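PDB 3MI6: alpha-galactosidase from Lactobacillus brevis, which probably hydrolyses terminal, non-reducing alpha-D-galactose residues of alpha-D-galactosides such as galactose oligosaccharides, galactomannans and galactolipids. Local coordinates for residues 10-15 against 103-108; 23-28 against 136-141; 662-667 against 685-690; 693-698 against 705-710. All blocks are in the same frame, centred on the assembly; numbering follows the deposited sequence.

How the interactions relate
Interactions 1 and 2 hold the same elements: both pack the small four-stranded sheet near the N-terminus against the nine-stranded sheet, with centres about 7 Å apart, and Phe12 and Phe23 lie on neighbouring strands. Interactions 3 and 4, centres about 8 Å apart, belong to the C-terminal domain; between the centres of interactions 1 and 3 there are about 44 Å. Interaction 4 is a buried contact of aliphatic carbon alone. The others are partly buried: aromatic rings and methyls dominate interactions 1 and 2, and an exposed arginine lies at the edge of interaction 2, while in 3 one apolar pair lies beside two basic chains. Across none of the four is there a hydrogen bond.

Interaction 1 of 4, residues 10-15 against 103-108; sequences LTFHLQ and LTYDHY
Leu10 crosses the Tyr105 ring at a slant, its CD1 methyl approaching CE2 to 3.3 Å and CD2 lying 3.7 Å from the phenol OH. Phe12 makes the second half of the contact. Its edge points at the face of Tyr108 in an offset edge-to-face pair, with centroids 5.4 Å apart and planes at 81°; Phe12 CE1 lies 3.7 Å from Tyr108 CG. The Tyr108 CG is wedged between its own backbone N and carbonyl carbon (chi1 84°), which turns a ring face to the phenylalanine. Tyr105 OH also comes near the rim of Phe12, 4.1 Å from CZ. Tyrosine suits these two partly exposed positions because its ring carbons pack on apolar neighbours while the hydroxyl tolerates water. With an alanine in place of Tyr105, the Leu10 methyls would probably lose their main partner across the contact and a gap would open beside Phe12. Strand 11-15 runs between strands 4-6 and 19-25 of the four-stranded sheet, and strand 103-112 is the outermost of the nine-stranded one. Phe12 also meets the ring of Phe23, and Tyr105 touches Phe138 on the adjoining strand 132-140.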
# COMPACT_ATOMS: atom_id res chain seq x y z
N LEU D 10 -12.30 15.18 41.78
CA LEU D 10 -11.86 13.80 41.67
C LEU D 10 -11.26 13.56 40.28
O LEU D 10 -11.54 12.55 39.61
CB LEU D 10 -13.00 12.82 42.00
CG LEU D 10 -13.61 12.92 43.41
CD1 LEU D 10 -14.70 11.88 43.61
CD2 LEU D 10 -12.54 12.76 44.46
N THR D 11 -10.43 14.52 39.88
CA THR D 11 -9.64 14.42 38.67
C THR D 11 -8.22 13.98 39.01
O THR D 11 -7.47 14.69 39.67
CB THR D 11 -9.56 15.77 37.98
OG1 THR D 11 -10.88 16.24 37.72
CG2 THR D 11 -8.82 15.63 36.68
N PHE D 12 -7.87 12.79 38.55
CA PHE D 12 -6.56 12.23 38.75
C PHE D 12 -5.78 12.37 37.47
O PHE D 12 -6.25 12.00 36.40
CB PHE D 12 -6.68 10.76 39.14
CG PHE D 12 -7.54 10.56 40.34
CD1 PHE D 12 -6.98 10.50 41.61
CD2 PHE D 12 -8.92 10.48 40.21
CE1 PHE D 12 -7.78 10.34 42.71
CE2 PHE D 12 -9.71 10.32 41.32
CZ PHE D 12 -9.14 10.24 42.57
N HIS D 13 -4.58 12.91 37.62
CA HIS D 13 -3.76 13.30 36.51
C HIS D 13 -2.34 12.90 36.83
O HIS D 13 -1.71 13.45 37.72
CB HIS D 13 -3.90 14.81 36.34
CG HIS D 13 -3.19 15.37 35.14
ND1 HIS D 13 -1.96 14.92 34.71
CD2 HIS D 13 -3.53 16.38 34.31
CE1 HIS D 13 -1.58 15.62 33.66
NE2 HIS D 13 -2.52 16.51 33.39
N LEU D 14 -1.84 11.91 36.11
CA LEU D 14 -0.47 11.45 36.23
C LEU D 14 0.50 12.16 35.23
O LEU D 14 0.23 12.23 34.02
CB LEU D 14 -0.45 9.93 36.02
CG LEU D 14 -0.98 9.03 37.15
CD1 LEU D 14 -2.46 9.21 37.40
CD2 LEU D 14 -0.65 7.55 36.88
N GLN D 15 1.61 12.69 35.74
CA GLN D 15 2.63 13.34 34.90
C GLN D 15 4.01 12.71 35.02
O GLN D 15 4.61 12.69 36.10
CB GLN D 15 2.76 14.83 35.23
CG GLN D 15 1.63 15.69 34.71
CD GLN D 15 1.99 17.15 34.72
OE1 GLN D 15 2.68 17.62 35.62
NE2 GLN D 15 1.55 17.88 33.70
N LEU D 103 -19.65 -0.62 39.85
CA LEU D 103 -18.60 0.04 40.61
C LEU D 103 -19.01 1.46 40.97
O LEU D 103 -19.67 2.15 40.18
CB LEU D 103 -17.29 0.05 39.84
CG LEU D 103 -16.64 -1.32 39.69
CD1 LEU D 103 -15.35 -1.16 38.91
CD2 LEU D 103 -16.38 -1.94 41.05
N THR D 104 -18.61 1.87 42.17
CA THR D 104 -18.86 3.20 42.65
C THR D 104 -17.67 3.60 43.49
O THR D 104 -17.37 2.95 44.50
CB THR D 104 -20.07 3.24 43.56
OG1 THR D 104 -21.23 2.80 42.84
CG2 THR D 104 -20.30 4.65 44.05
N TYR D 105 -16.98 4.66 43.05
CA TYR D 105 -15.83 5.21 43.76
C TYR D 105 -16.14 5.50 45.23
O TYR D 105 -17.25 5.94 45.57
CB TYR D 105 -15.34 6.48 43.06
CG TYR D 105 -14.31 7.29 43.82
CD1 TYR D 105 -12.97 6.95 43.79
CD2 TYR D 105 -14.68 8.39 44.57
CE1 TYR D 105 -12.01 7.68 44.49
CE2 TYR D 105 -13.74 9.14 45.28
CZ TYR D 105 -12.40 8.78 45.23
OH TYR D 105 -11.46 9.51 45.93
N ASP D 106 -15.16 5.25 46.08
CA ASP D 106 -15.32 5.55 47.49
C ASP D 106 -14.21 6.46 48.01
O ASP D 106 -14.49 7.48 48.65
CB ASP D 106 -15.40 4.25 48.31
CG ASP D 106 -15.23 4.49 49.81
OD1 ASP D 106 -15.90 5.40 50.36
OD2 ASP D 106 -14.41 3.77 50.42
N HIS D 107 -12.95 6.11 47.72
CA HIS D 107 -11.82 6.86 48.26
C HIS D 107 -10.54 6.52 47.53
O HIS D 107 -10.46 5.47 46.89
CB HIS D 107 -11.63 6.55 49.74
CG HIS D 107 -10.94 5.25 50.01
ND1 HIS D 107 -11.62 4.05 50.11
CD2 HIS D 107 -9.64 4.95 50.23
CE1 HIS D 107 -10.76 3.08 50.37
NE2 HIS D 107 -9.55 3.60 50.44
N TYR D 108 -9.54 7.38 47.65
CA TYR D 108 -8.24 7.13 47.04
C TYR D 108 -7.12 7.28 48.06
O TYR D 108 -7.31 7.85 49.12
CB TYR D 108 -7.99 8.09 45.88
CG TYR D 108 -7.44 9.43 46.30
CD1 TYR D 108 -8.27 10.52 46.46
CD2 TYR D 108 -6.09 9.61 46.56
CE1 TYR D 108 -7.77 11.75 46.85
CE2 TYR D 108 -5.59 10.81 46.95
CZ TYR D 108 -6.44 11.88 47.09
OH TYR D 108 -5.94 13.09 47.49

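Interaction 2 of 4, residues 23-28 against 136-141; sequences FQIMKN and VSFNDR
Phe23 and Ile25 on one strand face Val136 and Phe138 on another, and the two segments run in nearly the same direction, 12° apart end to end. The backbones are too far apart to bond: Ile25 CA and Val136 CA are separated by 9.9 Å. This is face-to-face packing of two antiparallel sheets, as in the beta-sandwich N-terminal domain of family 36 glycosidases. Between the strands the contact is made by side chains.

Phe23 brings the edge of its ring to Val136, with CZ 4.1 Å from CG2, the two side chains passing one another rather than meeting end to end. Val136 holds CG1 anti to its backbone N (chi1 177°), which leaves CG2 as the methyl that meets the ring. A beta-branched valine suits a buried strand position, and the edge of the phenylalanine ring meets just this one valine methyl. Phe23 is further held by a stack with Tyr151 and by its meeting with Phe12.

Ile25 and Phe138 approach head-on, one from each sheet. Strand 31-36 lends Ala31 to the same apolar patch, touching Phe23, Ile25 and Phe138.

Where both segments leave their strands, the chemistry turns polar. The Asn28 side chain is engaged by its own loop, OD1 accepting from the N of Glu30. Arg141 is exposed, its NE in a long, weak ion pair with Glu102, and its bent chain leaves NH1 3.7 Å from Asn28 O. Deeper in the interface, Ile25 CD1 lies 3.9 Å from both CE2 and CZ of Phe138.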
# COMPACT_ATOMS: atom_id res chain seq x y z
N PHE D 23 -7.47 10.77 34.24
CA PHE D 23 -8.85 10.28 34.34
C PHE D 23 -9.66 10.97 35.42
O PHE D 23 -9.11 11.70 36.25
CB PHE D 23 -8.90 8.76 34.50
CG PHE D 23 -8.26 8.24 35.76
CD1 PHE D 23 -6.88 8.09 35.85
CD2 PHE D 23 -9.04 7.85 36.85
CE1 PHE D 23 -6.29 7.59 36.99
CE2 PHE D 23 -8.45 7.35 38.01
CZ PHE D 23 -7.08 7.22 38.08
N GLN D 24 -10.97 10.72 35.43
CA GLN D 24 -11.89 11.42 36.31
C GLN D 24 -13.01 10.52 36.83
O GLN D 24 -13.57 9.72 36.07
CB GLN D 24 -12.50 12.62 35.58
CG GLN D 24 -13.35 13.52 36.45
CD GLN D 24 -13.90 14.73 35.68
OE1 GLN D 24 -14.22 14.64 34.49
NE2 GLN D 24 -14.01 15.86 36.37
N ILE D 25 -13.32 10.64 38.11
CA ILE D 25 -14.49 9.95 38.66
C ILE D 25 -15.74 10.66 38.16
O ILE D 25 -15.81 11.89 38.14
CB ILE D 25 -14.49 9.93 40.19
CG1 ILE D 25 -13.26 9.19 40.70
CG2 ILE D 25 -15.73 9.23 40.70
CD1 ILE D 25 -13.15 7.76 40.17
N MSE D 26 -16.72 9.88 37.74
CA MSE D 26 -17.84 10.44 37.02
C MSE D 26 -19.19 10.38 37.73
O MSE D 26 -19.35 9.73 38.78
CB MSE D 26 -17.94 9.77 35.66
CG MSE D 26 -16.68 9.92 34.83
SE MSE D 26 -17.15 9.73 32.96
CE MSE D 26 -17.92 7.92 32.97
N LYS D 27 -20.16 11.07 37.14
CA LYS D 27 -21.52 11.14 37.64
C LYS D 27 -21.99 9.80 38.23
O LYS D 27 -22.47 9.75 39.36
CB LYS D 27 -22.44 11.60 36.52
CG LYS D 27 -23.87 11.85 36.91
CD LYS D 27 -24.75 12.12 35.68
CE LYS D 27 -24.45 13.48 35.03
NZ LYS D 27 -24.90 14.64 35.86
N ASN D 28 -21.82 8.71 37.48
CA ASN D 28 -22.33 7.42 37.93
C ASN D 28 -21.41 6.66 38.87
O ASN D 28 -21.73 5.54 39.25
CB ASN D 28 -22.67 6.53 36.75
CG ASN D 28 -21.44 5.98 36.08
OD1 ASN D 28 -20.32 6.46 36.29
ND2 ASN D 28 -21.64 4.96 35.25
N VAL D 136 -6.79 3.66 43.71
CA VAL D 136 -8.12 4.21 43.59
C VAL D 136 -9.17 3.14 43.84
O VAL D 136 -9.44 2.31 42.97
CB VAL D 136 -8.35 4.85 42.19
CG1 VAL D 136 -9.77 5.34 42.05
CG2 VAL D 136 -7.38 5.98 41.98
N SER D 137 -9.77 3.18 45.03
CA SER D 137 -10.65 2.10 45.48
C SER D 137 -12.13 2.35 45.16
O SER D 137 -12.62 3.46 45.27
CB SER D 137 -10.45 1.86 46.97
OG SER D 137 -9.07 1.65 47.27
N PHE D 138 -12.82 1.30 44.73
CA PHE D 138 -14.25 1.38 44.44
C PHE D 138 -14.98 0.31 45.24
O PHE D 138 -14.36 -0.57 45.83
CB PHE D 138 -14.51 1.14 42.94
CG PHE D 138 -13.82 2.11 42.02
CD1 PHE D 138 -12.44 2.06 41.84
CD2 PHE D 138 -14.54 3.05 41.30
CE1 PHE D 138 -11.81 2.94 40.99
CE2 PHE D 138 -13.91 3.92 40.46
CZ PHE D 138 -12.55 3.87 40.31
N ASN D 139 -16.31 0.38 45.24
CA ASN D 139 -17.15 -0.64 45.85
C ASN D 139 -18.32 -0.89 44.93
O ASN D 139 -18.87 0.04 44.33
CB ASN D 139 -17.68 -0.20 47.22
CG ASN D 139 -16.61 -0.18 48.31
OD1 ASN D 139 -16.34 0.86 48.90
ND2 ASN D 139 -16.02 -1.34 48.57
N ASP D 140 -18.71 -2.15 44.84
CA ASP D 140 -19.89 -2.55 44.10
C ASP D 140 -21.18 -2.41 44.93
O ASP D 140 -21.33 -3.05 45.98
CB ASP D 140 -19.71 -4.00 43.64
CG ASP D 140 -20.89 -4.51 42.85
OD1 ASP D 140 -21.49 -3.71 42.08
OD2 ASP D 140 -21.19 -5.72 42.98
N ARG D 141 -22.09 -1.56 44.46
CA ARG D 141 -23.41 -1.42 45.07
C ARG D 141 -24.22 -2.72 45.10
O ARG D 141 -25.18 -2.84 45.86
CB ARG D 141 -24.23 -0.35 44.33
CG ARG D 141 -23.59 1.03 44.30
CD ARG D 141 -24.57 2.10 43.83
NE ARG D 141 -24.84 2.03 42.40
CZ ARG D 141 -24.47 2.96 41.52
NH1 ARG D 141 -23.81 4.03 41.95
NH2 ARG D 141 -24.77 2.82 40.23

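Interaction 3 of 4, residues 662-667 against 685-690; sequences KQAIAA and KGLRPN
The apolar part of the contact is one pair: the CB of Ala664 and the CD2 methyl of Leu687, 4.1 Å apart and both on buried residues. Leu687 does not set out toward the strand, yet its end comes nearer to it: CG stands anti to the carbonyl carbon (chi1 -61°), a chi2 of 180° extends the CD1 branch, and CD2, the other branch, turns to Ala664 CB. The small alanine leaves room for that methyl. The nearest CA atoms of the two segments are those of Lys662 and Leu687, 7.8 Å apart. Gln655 of the adjoining strand 651-657 touches both Ala664 and Leu687.

The charged part is a meeting of two basic chains near the surface. Lys662 is extended beyond CG and Arg688 from CG to NE, and the two pass at a slant. It is the methylene CE of Lys662 that comes to 4.1 Å from Arg688 NH1, while the ammonium NZ stays 5.2 Å from that nitrogen. Long, flexible chains suit such partly exposed positions, since aliphatic carbon can pack while the charged ends remain apart.

Hydrogen bonds come from neighbouring residues. Arg688 NE donates to Gln661 OE1, just before the strand, and Arg688 N is bonded to Tyr693 OH.

In the antiparallel sheet of the C-terminal domain, strand 663-670 lies between strands 651-657 and 728-736, and the 685-690 loop runs alongside it in roughly the opposite direction. The chemistry implies a modest joint: the one apolar touch across the contact is between two methyls, and the like charges of Lys662 and Arg688 would be expected to add no attraction, though their charged nitrogens keep apart and Arg688 NE has its partner in Gln661.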
# COMPACT_ATOMS: atom_id res chain seq x y z
N LYS D 662 30.69 8.77 24.08
CA LYS D 662 32.07 8.85 23.61
C LYS D 662 32.57 7.52 23.04
O LYS D 662 33.67 7.46 22.49
CB LYS D 662 33.01 9.28 24.74
CG LYS D 662 32.90 10.75 25.15
CD LYS D 662 33.67 10.96 26.45
CE LYS D 662 33.51 12.36 27.04
NZ LYS D 662 34.32 12.43 28.31
N GLN D 663 31.79 6.47 23.18
CA GLN D 663 32.12 5.21 22.53
C GLN D 663 30.89 4.62 21.89
O GLN D 663 29.77 4.86 22.37
CB GLN D 663 32.74 4.22 23.52
CG GLN D 663 34.14 4.59 24.02
CD GLN D 663 35.07 3.37 24.12
OE1 GLN D 663 35.94 3.16 23.26
NE2 GLN D 663 34.87 2.55 25.17
N ALA D 664 31.08 3.89 20.80
CA ALA D 664 29.96 3.20 20.15
C ALA D 664 30.45 2.05 19.31
O ALA D 664 31.55 2.09 18.78
CB ALA D 664 29.13 4.15 19.32
N ILE D 665 29.64 1.00 19.21
CA ILE D 665 29.86 -0.03 18.21
C ILE D 665 28.62 -0.23 17.35
O ILE D 665 27.54 -0.51 17.84
CB ILE D 665 30.28 -1.33 18.84
CG1 ILE D 665 31.72 -1.20 19.36
CG2 ILE D 665 30.20 -2.45 17.83
CD1 ILE D 665 32.24 -2.42 20.10
N ALA D 666 28.81 -0.06 16.04
CA ALA D 666 27.75 -0.27 15.05
C ALA D 666 28.03 -1.54 14.27
O ALA D 666 29.17 -2.01 14.20
CB ALA D 666 27.66 0.93 14.11
N ALA D 667 27.00 -2.11 13.68
CA ALA D 667 27.20 -3.31 12.90
C ALA D 667 26.19 -3.31 11.79
O ALA D 667 25.03 -2.99 12.03
CB ALA D 667 27.03 -4.54 13.76
N LYS D 685 23.52 6.51 14.45
CA LYS D 685 22.61 7.26 15.31
C LYS D 685 23.20 7.33 16.73
O LYS D 685 24.15 6.62 17.07
CB LYS D 685 21.22 6.60 15.37
CG LYS D 685 20.74 5.95 14.08
CD LYS D 685 20.54 6.94 12.98
CE LYS D 685 19.14 6.89 12.45
NZ LYS D 685 19.16 6.77 10.97
N GLY D 686 22.62 8.21 17.55
CA GLY D 686 22.95 8.28 18.95
C GLY D 686 24.24 8.96 19.36
O GLY D 686 24.69 8.80 20.49
N LEU D 687 24.85 9.73 18.47
CA LEU D 687 26.11 10.37 18.83
C LEU D 687 25.93 11.84 19.18
O LEU D 687 24.88 12.43 18.93
CB LEU D 687 27.13 10.26 17.68
CG LEU D 687 27.55 8.86 17.25
CD1 LEU D 687 28.53 9.00 16.12
CD2 LEU D 687 28.14 8.07 18.41
N ARG D 688 26.97 12.42 19.76
CA ARG D 688 26.99 13.84 20.03
C ARG D 688 27.41 14.60 18.77
O ARG D 688 28.49 14.37 18.24
CB ARG D 688 27.93 14.16 21.20
CG ARG D 688 27.32 13.96 22.58
CD ARG D 688 28.38 13.96 23.71
NE ARG D 688 27.79 13.59 25.01
CZ ARG D 688 28.44 13.54 26.16
NH1 ARG D 688 29.74 13.83 26.22
NH2 ARG D 688 27.80 13.17 27.27
N PRO D 689 26.56 15.52 18.30
CA PRO D 689 26.77 16.26 17.06
C PRO D 689 28.13 16.95 16.94
O PRO D 689 28.72 16.91 15.87
CB PRO D 689 25.67 17.31 17.09
CG PRO D 689 24.62 16.75 17.97
CD PRO D 689 25.33 15.92 18.99
N ASN D 690 28.61 17.57 18.01
CA ASN D 690 29.79 18.43 17.91
C ASN D 690 31.05 17.77 18.45
O ASN D 690 32.08 18.45 18.62
CB ASN D 690 29.57 19.75 18.66
CG ASN D 690 28.37 20.53 18.16
OD1 ASN D 690 28.19 20.72 16.96
ND2 ASN D 690 27.55 21.01 19.09

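Interaction 4 of 4, residues 693-698 against 705-710; sequences YQINDD and DELMNA
The end of Ile695 meets the forked end of Leu707, joining a strand to a short helix in the beta-sheet C-terminal domain of this family 36 enzyme. Ile695 ends strand 692-695, just where a type II' turn from Ile695 to Asp698 reverses the chain. Ile695 is stretched, with CG1 anti to the carbonyl carbon and CD1 at the far end of a straight chain (chi2 174°). In Leu707 a chi2 of 176° extends the CD1 branch, and the fork offers both methyls to the isoleucine. Branched aliphatics fit this buried place, where nothing polar crosses between the segments. Tyr693, two residues earlier on the same strand face, offers its CB, 4.3 Å from Leu707 CD1. Its ring heads elsewhere, CG anti to the carbonyl carbon (chi1 -58°), and carries the hydroxyl to Gln661 O. Tyr712 of the next strand touches both Ile695 and Leu707. Another side of the helix faces the second subunit, where Asp705 OD1 is bonded to His41 ND1 of that subunit and Glu706 OE2 to its Gln43. At the centre of the contact, Ile695 CD1 meets both branches of the leucine, 3.7 Å from Leu707 CD2 and 3.9 Å from Leu707 CD1.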
# COMPACT_ATOMS: atom_id res chain seq x y z
N TYR D 693 35.06 12.16 16.35
CA TYR D 693 35.24 10.71 16.51
C TYR D 693 36.15 10.13 15.44
O TYR D 693 36.43 10.77 14.42
CB TYR D 693 33.92 9.98 16.39
CG TYR D 693 32.81 10.36 17.35
CD1 TYR D 693 32.62 9.66 18.53
CD2 TYR D 693 31.92 11.38 17.04
CE1 TYR D 693 31.59 9.98 19.39
CE2 TYR D 693 30.90 11.71 17.90
CZ TYR D 693 30.73 11.00 19.07
OH TYR D 693 29.70 11.33 19.94
N GLN D 694 36.60 8.90 15.68
CA GLN D 694 37.34 8.12 14.69
C GLN D 694 36.74 6.73 14.63
O GLN D 694 36.20 6.22 15.64
CB GLN D 694 38.83 8.02 15.03
CG GLN D 694 39.52 9.36 15.04
CD GLN D 694 41.05 9.28 14.96
OE1 GLN D 694 41.70 8.56 15.74
NE2 GLN D 694 41.64 10.03 14.02
N ILE D 695 36.83 6.12 13.46
CA ILE D 695 36.20 4.85 13.23
C ILE D 695 37.09 3.78 12.68
O ILE D 695 37.67 3.93 11.62
CB ILE D 695 35.18 4.98 12.11
CG1 ILE D 695 34.18 6.05 12.51
CG2 ILE D 695 34.58 3.60 11.82
CD1 ILE D 695 33.21 6.37 11.46
N ASN D 696 37.33 2.80 13.52
CA ASN D 696 38.21 1.69 13.25
C ASN D 696 39.52 2.32 12.93
O ASN D 696 39.88 3.27 13.53
CB ASN D 696 37.71 0.85 12.09
CG ASN D 696 36.31 0.36 12.27
OD1 ASN D 696 35.88 0.13 13.35
ND2 ASN D 696 35.62 0.20 11.21
N ASP D 697 40.25 1.78 11.99
CA ASP D 697 41.61 2.22 11.72
C ASP D 697 41.67 3.35 10.68
O ASP D 697 42.74 3.71 10.19
CB ASP D 697 42.45 1.04 11.25
CG ASP D 697 41.83 0.32 10.04
OD1 ASP D 697 40.68 0.65 9.65
OD2 ASP D 697 42.50 -0.58 9.48
N ASP D 698 40.50 3.91 10.29
CA ASP D 698 40.43 5.06 9.40
C ASP D 698 41.01 6.27 10.13
O ASP D 698 40.57 6.61 11.23
CB ASP D 698 38.99 5.31 8.96
CG ASP D 698 38.79 6.64 8.27
OD1 ASP D 698 39.78 7.38 8.08
OD2 ASP D 698 37.63 6.95 7.93
N ASP D 705 27.92 14.95 13.67
CA ASP D 705 26.89 15.27 12.69
C ASP D 705 27.21 14.86 11.25
O ASP D 705 26.30 14.68 10.44
CB ASP D 705 26.39 16.72 12.80
CG ASP D 705 27.46 17.77 12.54
OD1 ASP D 705 28.64 17.43 12.29
OD2 ASP D 705 27.11 18.96 12.60
N GLU D 706 28.50 14.70 10.93
CA GLU D 706 28.88 14.16 9.62
C GLU D 706 28.39 12.73 9.59
O GLU D 706 27.72 12.31 8.65
CB GLU D 706 30.39 14.17 9.41
CG GLU D 706 31.03 15.54 9.19
CD GLU D 706 32.56 15.52 9.34
OE1 GLU D 706 33.28 14.93 8.48
OE2 GLU D 706 33.06 16.10 10.33
N LEU D 707 28.69 11.98 10.64
CA LEU D 707 28.43 10.56 10.66
C LEU D 707 26.95 10.24 10.73
O LEU D 707 26.53 9.15 10.33
CB LEU D 707 29.16 9.91 11.82
CG LEU D 707 30.67 10.03 11.69
CD1 LEU D 707 31.33 9.46 12.94
CD2 LEU D 707 31.15 9.32 10.41
N MSE D 708 26.15 11.20 11.18
CA MSE D 708 24.72 11.01 11.38
C MSE D 708 23.82 11.57 10.27
O MSE D 708 22.73 11.07 10.06
CB MSE D 708 24.28 11.62 12.70
CG MSE D 708 24.61 10.78 13.92
SE MSE D 708 23.80 11.51 15.55
CE MSE D 708 24.83 13.18 15.71
N ASN D 709 24.28 12.63 9.60
CA ASN D 709 23.46 13.35 8.64
C ASN D 709 23.92 13.12 7.20
O ASN D 709 23.10 13.09 6.28
CB ASN D 709 23.52 14.85 8.94
CG ASN D 709 22.92 15.21 10.28
OD1 ASN D 709 22.01 14.55 10.79
ND2 ASN D 709 23.40 16.31 10.86
N ALA D 710 25.23 12.97 7.01
CA ALA D 710 25.76 12.69 5.68
C ALA D 710 25.99 11.20 5.52
O ALA D 710 25.75 10.64 4.46
CB ALA D 710 27.06 13.44 5.45